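Putative 2OG-Fe(II) oxygenase family protein (Caulobacter crescentus CB15, PDB 3OOX) probably acts as an iron(II)- and 2-oxoglutarate-dependent oxygenase, perhaps of the ethylene-forming type that also oxidises L-arginine. Local coordinates at residues A[47-58]-A[124-134]. Numbering follows the deposited sequence.
Sequences RIDAAVDSAKAF and IPAFKHDVSWL. With EDO (1,2-ethanediol), chain L.
In one of its two conformers, Arg-47 lies across one face of the Trp-133 indole. Its CB sits over the six-membered ring in a CH-pi contact, 3.5 Å from the centroid and almost on the normal; CG lifts away, and CD returns above the NE1-CE2 bond. A bend at chi3 (79°) then lays the guanidinium flat on the five-membered ring, planes 16° apart: NE lies over its NE1-CD1 side, CZ is 3.2 Å from Trp-133 CD1, NH1 passes beyond that rim, and NH2 ends 3.4 Å from His-129 NE2. The stack is cation-pi in character, and NE and the indole NE1, both donors, do not bond to each other. Ile-48 CG1 meets the same indole at its edge, in plane with it, 3.9 Å from CZ3. Where the helices come closest, small residues let the backbones approach: Ala-51 CB packs on Leu-134 CD2 and lies 3.5 Å from the carbonyl O of Asp-130. A water bridges that same oxygen and Arg-47 O, donating to both. The Asp-130 carboxylate is held from within its own helix by His-129, whose ND1 donates, in its ring plane, to the anti lone pair of Asp-130 OD1 (3.0 Å); OD2 is 3.1 Å from Ser-54 OG. Farther along, Ile-124 CD1 rests on Ala-57, and Phe-58 CB packs against Phe-127 CE2, both phenylalanine rings meeting Trp-99 edge-to-face. With segment axes 8.0 Å apart at 128°, helices 45-59 and 127-152 pack side by side against the major sheet, through Leu-171 and Leu-173 of strand 170-176, as in the helix-backed double-stranded beta-helix (jelly-roll) fold of 2-oxoglutarate oxygenases.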
ATOM      1  N   ARG A  47      10.629  16.519  -0.517  1.00 29.20           N
ATOM      2  CA  ARG A  47      11.171  15.310  -1.110  0.50 25.97           C
ATOM      3  C   ARG A  47      10.050  14.360  -1.554  1.00 25.69           C
ATOM      4  O   ARG A  47      10.201  13.677  -2.579  1.00 25.90           O
ATOM      5  CB  ARG A  47      12.155  14.635  -0.168  0.50 25.52           C
ATOM      6  CG  ARG A  47      13.363  15.519   0.144  0.50 26.40           C
ATOM      7  CD  ARG A  47      14.430  14.766   0.927  0.50 26.40           C
ATOM      8  NE  ARG A  47      15.227  13.910   0.055  0.50 30.96           N
ATOM      9  CZ  ARG A  47      16.404  13.384   0.379  0.50 35.98           C
ATOM     10  NH1 ARG A  47      16.939  13.606   1.574  0.50 39.34           N
ATOM     11  NH2 ARG A  47      17.043  12.618  -0.495  0.50 36.63           N
ATOM     12  N   ILE A  48       8.920  14.351  -0.833  1.00 25.17           N
ATOM     13  CA  ILE A  48       7.719  13.631  -1.339  1.00 24.38           C
ATOM     14  C   ILE A  48       7.368  14.247  -2.698  1.00 26.01           C
ATOM     15  O   ILE A  48       7.245  13.536  -3.714  1.00 23.81           O
ATOM     16  CB  ILE A  48       6.483  13.739  -0.402  1.00 23.07           C
ATOM     17  CG1 ILE A  48       6.683  12.964   0.905  1.00 22.99           C
ATOM     18  CG2 ILE A  48       5.181  13.235  -1.112  1.00 24.35           C
ATOM     19  CD1 ILE A  48       5.591  13.245   1.922  1.00 25.64           C
ATOM     20  N   ASP A  49       7.281  15.587  -2.734  1.00 24.63           N
ATOM     21  CA  ASP A  49       6.859  16.289  -3.949  1.00 25.60           C
ATOM     22  C   ASP A  49       7.828  16.066  -5.116  1.00 25.00           C
ATOM     23  O   ASP A  49       7.399  15.955  -6.281  1.00 25.11           O
ATOM     24  CB  ASP A  49       6.670  17.794  -3.690  1.00 26.87           C
ATOM     25  CG  ASP A  49       5.474  18.108  -2.817  1.00 29.91           C
ATOM     26  OD1 ASP A  49       4.684  17.197  -2.464  1.00 29.36           O
ATOM     27  OD2 ASP A  49       5.320  19.295  -2.474  1.00 32.97           O
ATOM     28  N   ALA A  50       9.123  15.982  -4.822  1.00 26.29           N
ATOM     29  CA  ALA A  50      10.137  15.651  -5.835  1.00 26.93           C
ATOM     30  C   ALA A  50       9.927  14.252  -6.418  1.00 26.07           C
ATOM     31  O   ALA A  50      10.069  14.053  -7.623  1.00 24.62           O
ATOM     32  CB  ALA A  50      11.524  15.764  -5.264  1.00 26.72           C
ATOM     33  N   ALA A  51       9.602  13.286  -5.566  1.00 24.88           N
ATOM     34  CA  ALA A  51       9.308  11.940  -6.069  1.00 23.32           C
ATOM     35  C   ALA A  51       8.081  11.983  -6.974  1.00 21.46           C
ATOM     36  O   ALA A  51       8.095  11.397  -8.064  1.00 22.68           O
ATOM     37  CB  ALA A  51       9.108  10.970  -4.928  1.00 21.48           C
ATOM     38  N   VAL A  52       7.047  12.708  -6.547  1.00 22.06           N
ATOM     39  CA  VAL A  52       5.814  12.815  -7.344  1.00 23.22           C
ATOM     40  C   VAL A  52       6.107  13.516  -8.670  1.00 24.12           C
ATOM     41  O   VAL A  52       5.638  13.097  -9.728  1.00 24.12           O
ATOM     42  CB  VAL A  52       4.673  13.492  -6.560  1.00 24.43           C
ATOM     43  CG1 VAL A  52       3.459  13.737  -7.460  1.00 26.42           C
ATOM     44  CG2 VAL A  52       4.270  12.653  -5.323  1.00 23.78           C
ATOM     45  N   ASP A  53       6.935  14.559  -8.633  1.00 26.10           N
ATOM     46  CA  ASP A  53       7.312  15.247  -9.859  1.00 26.59           C
ATOM     47  C   ASP A  53       8.073  14.342 -10.822  1.00 23.32           C
ATOM     48  O   ASP A  53       7.845  14.419 -12.048  1.00 24.94           O
ATOM     49  CB  ASP A  53       8.156  16.492  -9.545  1.00 27.58           C
ATOM     50  CG  ASP A  53       7.324  17.654  -9.007  1.00 32.65           C
ATOM     51  OD1 ASP A  53       6.091  17.690  -9.208  1.00 37.17           O
ATOM     52  OD2 ASP A  53       7.927  18.551  -8.375  1.00 41.55           O
ATOM     53  N   SER A  54       8.973  13.500 -10.296  1.00 23.44           N
ATOM     54  CA  SER A  54       9.658  12.527 -11.139  1.00 24.33           C
ATOM     55  C   SER A  54       8.689  11.498 -11.757  1.00 22.21           C
ATOM     56  O   SER A  54       8.849  11.111 -12.941  1.00 24.86           O
ATOM     57  CB  SER A  54      10.786  11.816 -10.393  1.00 25.63           C
ATOM     58  OG  SER A  54      11.915  12.666 -10.320  1.00 31.17           O
ATOM     59  N   ALA A  55       7.720  11.045 -10.957  1.00 23.55           N
ATOM     60  CA  ALA A  55       6.677  10.168 -11.483  1.00 21.95           C
ATOM     61  C   ALA A  55       5.918  10.841 -12.627  1.00 22.36           C
ATOM     62  O   ALA A  55       5.739  10.246 -13.713  1.00 23.88           O
ATOM     63  CB  ALA A  55       5.689   9.738 -10.355  1.00 22.18           C
ATOM     64  N   LYS A  56       5.454  12.071 -12.384  1.00 23.03           N
ATOM     65  CA  LYS A  56       4.719  12.829 -13.402  1.00 23.51           C
ATOM     66  C   LYS A  56       5.559  12.997 -14.668  1.00 24.54           C
ATOM     67  O   LYS A  56       5.065  12.862 -15.783  1.00 25.36           O
ATOM     68  CB  LYS A  56       4.284  14.196 -12.869  1.00 25.66           C
ATOM     69  CG  LYS A  56       3.254  14.184 -11.736  1.00 26.20           C
ATOM     70  CD  LYS A  56       2.977  15.578 -11.197  1.00 28.70           C
ATOM     71  CE  LYS A  56       1.776  15.571 -10.252  1.00 33.19           C
ATOM     72  NZ  LYS A  56       1.600  16.901  -9.590  1.00 31.22           N
ATOM     73  N   ALA A  57       6.842  13.275 -14.497  1.00 26.18           N
ATOM     74  CA  ALA A  57       7.749  13.446 -15.625  1.00 26.63           C
ATOM     75  C   ALA A  57       7.924  12.148 -16.401  1.00 25.76           C
ATOM     76  O   ALA A  57       7.887  12.134 -17.635  1.00 26.13           O
ATOM     77  CB  ALA A  57       9.128  13.976 -15.126  1.00 26.86           C
ATOM     78  N   PHE A  58       8.060  11.040 -15.673  1.00 24.07           N
ATOM     79  CA  PHE A  58       8.155   9.745 -16.336  1.00 23.33           C
ATOM     80  C   PHE A  58       6.914   9.446 -17.205  1.00 22.21           C
ATOM     81  O   PHE A  58       7.033   9.042 -18.372  1.00 22.26           O
ATOM     82  CB  PHE A  58       8.364   8.577 -15.358  1.00 22.27           C
ATOM     83  CG  PHE A  58       8.244   7.255 -16.052  1.00 19.70           C
ATOM     84  CD1 PHE A  58       9.284   6.762 -16.813  1.00 21.09           C
ATOM     85  CD2 PHE A  58       7.053   6.542 -16.026  1.00 21.69           C
ATOM     86  CE1 PHE A  58       9.185   5.586 -17.506  1.00 22.11           C
ATOM     87  CE2 PHE A  58       6.940   5.367 -16.751  1.00 19.51           C
ATOM     88  CZ  PHE A  58       7.988   4.891 -17.490  1.00 21.27           C
ATOM     89  N   ILE A 124      14.771  10.311 -17.131  1.00 27.50           N
ATOM     90  CA  ILE A 124      14.404  11.151 -15.988  1.00 26.91           C
ATOM     91  C   ILE A 124      15.553  10.976 -15.001  1.00 25.34           C
ATOM     92  O   ILE A 124      15.533  10.096 -14.131  1.00 24.87           O
ATOM     93  CB  ILE A 124      13.053  10.727 -15.322  1.00 26.15           C
ATOM     94  CG1 ILE A 124      11.941  10.537 -16.375  1.00 27.04           C
ATOM     95  CG2 ILE A 124      12.647  11.733 -14.211  1.00 30.75           C
ATOM     96  CD1 ILE A 124      11.705  11.732 -17.284  1.00 27.99           C
ATOM     97  N   PRO A 125      16.613  11.799 -15.164  1.00 28.52           N
ATOM     98  CA  PRO A 125      17.804  11.590 -14.363  1.00 29.71           C
ATOM     99  C   PRO A 125      17.623  11.539 -12.845  1.00 28.72           C
ATOM    100  O   PRO A 125      18.311  10.771 -12.193  1.00 29.10           O
ATOM    101  CB  PRO A 125      18.694  12.776 -14.769  1.00 31.56           C
ATOM    102  CG  PRO A 125      18.261  13.110 -16.147  1.00 33.46           C
ATOM    103  CD  PRO A 125      16.802  12.853 -16.179  1.00 30.37           C
ATOM    104  N   ALA A 126      16.709  12.341 -12.297  1.00 27.61           N
ATOM    105  CA  ALA A 126      16.506  12.399 -10.845  1.00 27.27           C
ATOM    106  C   ALA A 126      15.576  11.298 -10.311  1.00 26.21           C
ATOM    107  O   ALA A 126      15.424  11.158  -9.112  1.00 24.55           O
ATOM    108  CB  ALA A 126      15.969  13.765 -10.449  1.00 28.45           C
ATOM    109  N   PHE A 127      15.006  10.501 -11.196  1.00 25.61           N
ATOM    110  CA  PHE A 127      13.972   9.509 -10.789  1.00 23.31           C
ATOM    111  C   PHE A 127      14.516   8.496  -9.778  1.00 23.77           C
ATOM    112  O   PHE A 127      13.901   8.297  -8.725  1.00 23.37           O
ATOM    113  CB  PHE A 127      13.458   8.802 -12.040  1.00 22.96           C
ATOM    114  CG  PHE A 127      12.331   7.829 -11.826  1.00 21.18           C
ATOM    115  CD1 PHE A 127      12.583   6.578 -11.312  1.00 21.88           C
ATOM    116  CD2 PHE A 127      11.053   8.128 -12.270  1.00 22.24           C
ATOM    117  CE1 PHE A 127      11.543   5.624 -11.193  1.00 23.45           C
ATOM    118  CE2 PHE A 127      10.016   7.183 -12.150  1.00 20.94           C
ATOM    119  CZ  PHE A 127      10.267   5.956 -11.615  1.00 19.13           C
ATOM    120  N   LYS A 128      15.650   7.847 -10.076  1.00 24.44           N
ATOM    121  CA  LYS A 128      16.161   6.813  -9.171  1.00 23.83           C
ATOM    122  C   LYS A 128      16.333   7.396  -7.771  1.00 24.31           C
ATOM    123  O   LYS A 128      15.875   6.821  -6.788  1.00 23.05           O
ATOM    124  CB  LYS A 128      17.459   6.154  -9.654  1.00 26.17           C
ATOM    125  CG  LYS A 128      18.030   5.117  -8.669  1.00 25.89           C
ATOM    126  CD  LYS A 128      19.220   4.358  -9.224  1.00 30.31           C
ATOM    127  CE  LYS A 128      19.864   3.487  -8.147  1.00 34.66           C
ATOM    128  NZ  LYS A 128      20.999   2.658  -8.642  1.00 41.80           N
ATOM    129  N   HIS A 129      16.987   8.555  -7.678  1.00 25.67           N
ATOM    130  CA  HIS A 129      17.198   9.159  -6.368  1.00 26.17           C
ATOM    131  C   HIS A 129      15.887   9.559  -5.653  1.00 24.52           C
ATOM    132  O   HIS A 129      15.669   9.196  -4.472  1.00 22.93           O
ATOM    133  CB  HIS A 129      18.159  10.361  -6.498  1.00 27.92           C
ATOM    134  CG  HIS A 129      18.275  11.180  -5.247  1.00 30.02           C
ATOM    135  ND1 HIS A 129      17.398  12.201  -4.946  1.00 37.22           N
ATOM    136  CD2 HIS A 129      19.149  11.115  -4.214  1.00 34.51           C
ATOM    137  CE1 HIS A 129      17.740  12.744  -3.788  1.00 41.36           C
ATOM    138  NE2 HIS A 129      18.791  12.097  -3.319  1.00 37.05           N
ATOM    139  N   ASP A 130      15.021  10.281  -6.360  1.00 25.09           N
ATOM    140  CA  ASP A 130      13.843  10.857  -5.736  1.00 24.27           C
ATOM    141  C   ASP A 130      12.865   9.734  -5.355  1.00 22.03           C
ATOM    142  O   ASP A 130      12.298   9.736  -4.273  1.00 22.33           O
ATOM    143  CB  ASP A 130      13.119  11.840  -6.664  1.00 28.12           C
ATOM    144  CG  ASP A 130      13.916  13.095  -6.971  1.00 33.40           C
ATOM    145  OD1 ASP A 130      14.990  13.304  -6.367  1.00 30.75           O
ATOM    146  OD2 ASP A 130      13.436  13.863  -7.842  1.00 33.92           O
ATOM    147  N   VAL A 131      12.660   8.788  -6.255  1.00 21.14           N
ATOM    148  CA  VAL A 131      11.681   7.722  -6.020  1.00 21.98           C
ATOM    149  C   VAL A 131      12.224   6.735  -4.957  1.00 23.59           C
ATOM    150  O   VAL A 131      11.457   6.203  -4.129  1.00 21.73           O
ATOM    151  CB  VAL A 131      11.317   7.024  -7.352  1.00 21.77           C
ATOM    152  CG1 VAL A 131      10.391   5.808  -7.135  1.00 20.59           C
ATOM    153  CG2 VAL A 131      10.637   7.972  -8.298  1.00 19.84           C
ATOM    154  N   SER A 132      13.530   6.456  -4.977  1.00 22.48           N
ATOM    155  CA  SER A 132      14.120   5.574  -3.954  0.67 20.32           C
ATOM    156  C   SER A 132      13.976   6.195  -2.572  1.00 21.98           C
ATOM    157  O   SER A 132      13.696   5.498  -1.606  1.00 21.01           O
ATOM    158  CB  SER A 132      15.596   5.243  -4.253  0.67 21.74           C
ATOM    159  OG  SER A 132      15.758   4.465  -5.416  0.67 17.55           O
ATOM    160  N   TRP A 133      14.154   7.521  -2.464  1.00 21.25           N
ATOM    161  CA  TRP A 133      13.953   8.205  -1.184  1.00 21.80           C
ATOM    162  C   TRP A 133      12.532   7.947  -0.660  1.00 23.80           C
ATOM    163  O   TRP A 133      12.325   7.687   0.520  1.00 21.60           O
ATOM    164  CB  TRP A 133      14.208   9.707  -1.278  1.00 23.60           C
ATOM    165  CG  TRP A 133      13.924  10.422   0.023  1.00 23.68           C
ATOM    166  CD1 TRP A 133      14.834  10.667   1.044  1.00 25.68           C
ATOM    167  CD2 TRP A 133      12.662  10.940   0.493  1.00 23.74           C
ATOM    168  NE1 TRP A 133      14.213  11.317   2.083  1.00 27.36           N
ATOM    169  CE2 TRP A 133      12.884  11.481   1.791  1.00 28.90           C
ATOM    170  CE3 TRP A 133      11.367  10.995  -0.043  1.00 22.16           C
ATOM    171  CZ2 TRP A 133      11.865  12.076   2.537  1.00 30.51           C
ATOM    172  CZ3 TRP A 133      10.355  11.578   0.715  1.00 26.10           C
ATOM    173  CH2 TRP A 133      10.613  12.111   1.990  1.00 34.04           C
ATOM    174  N   LEU A 134      11.554   8.016  -1.561  1.00 21.36           N
ATOM    175  CA  LEU A 134      10.168   7.853  -1.142  1.00 20.12           C
ATOM    176  C   LEU A 134       9.878   6.426  -0.671  1.00 19.11           C
ATOM    177  O   LEU A 134       9.173   6.222   0.337  1.00 19.05           O
ATOM    178  CB  LEU A 134       9.206   8.290  -2.258  1.00 20.18           C
ATOM    179  CG  LEU A 134       7.702   8.289  -1.899  1.00 19.73           C
ATOM    180  CD1 LEU A 134       7.355   9.207  -0.751  1.00 24.18           C
ATOM    181  CD2 LEU A 134       6.825   8.636  -3.121  1.00 21.93           C
TER
HETATM  182  C1  EDO L 330      18.881   6.893 -13.522  1.00 45.33           C
HETATM  183  O1  EDO L 330      19.179   5.493 -13.449  1.00 47.18           O
HETATM  184  C2  EDO L 330      17.444   7.087 -13.949  1.00 39.12           C
HETATM  185  O2  EDO L 330      16.663   7.635 -12.880  1.00 31.51           O
HETATM  186  O   HOH W   1      12.461  12.403  -3.293  1.00 25.75           O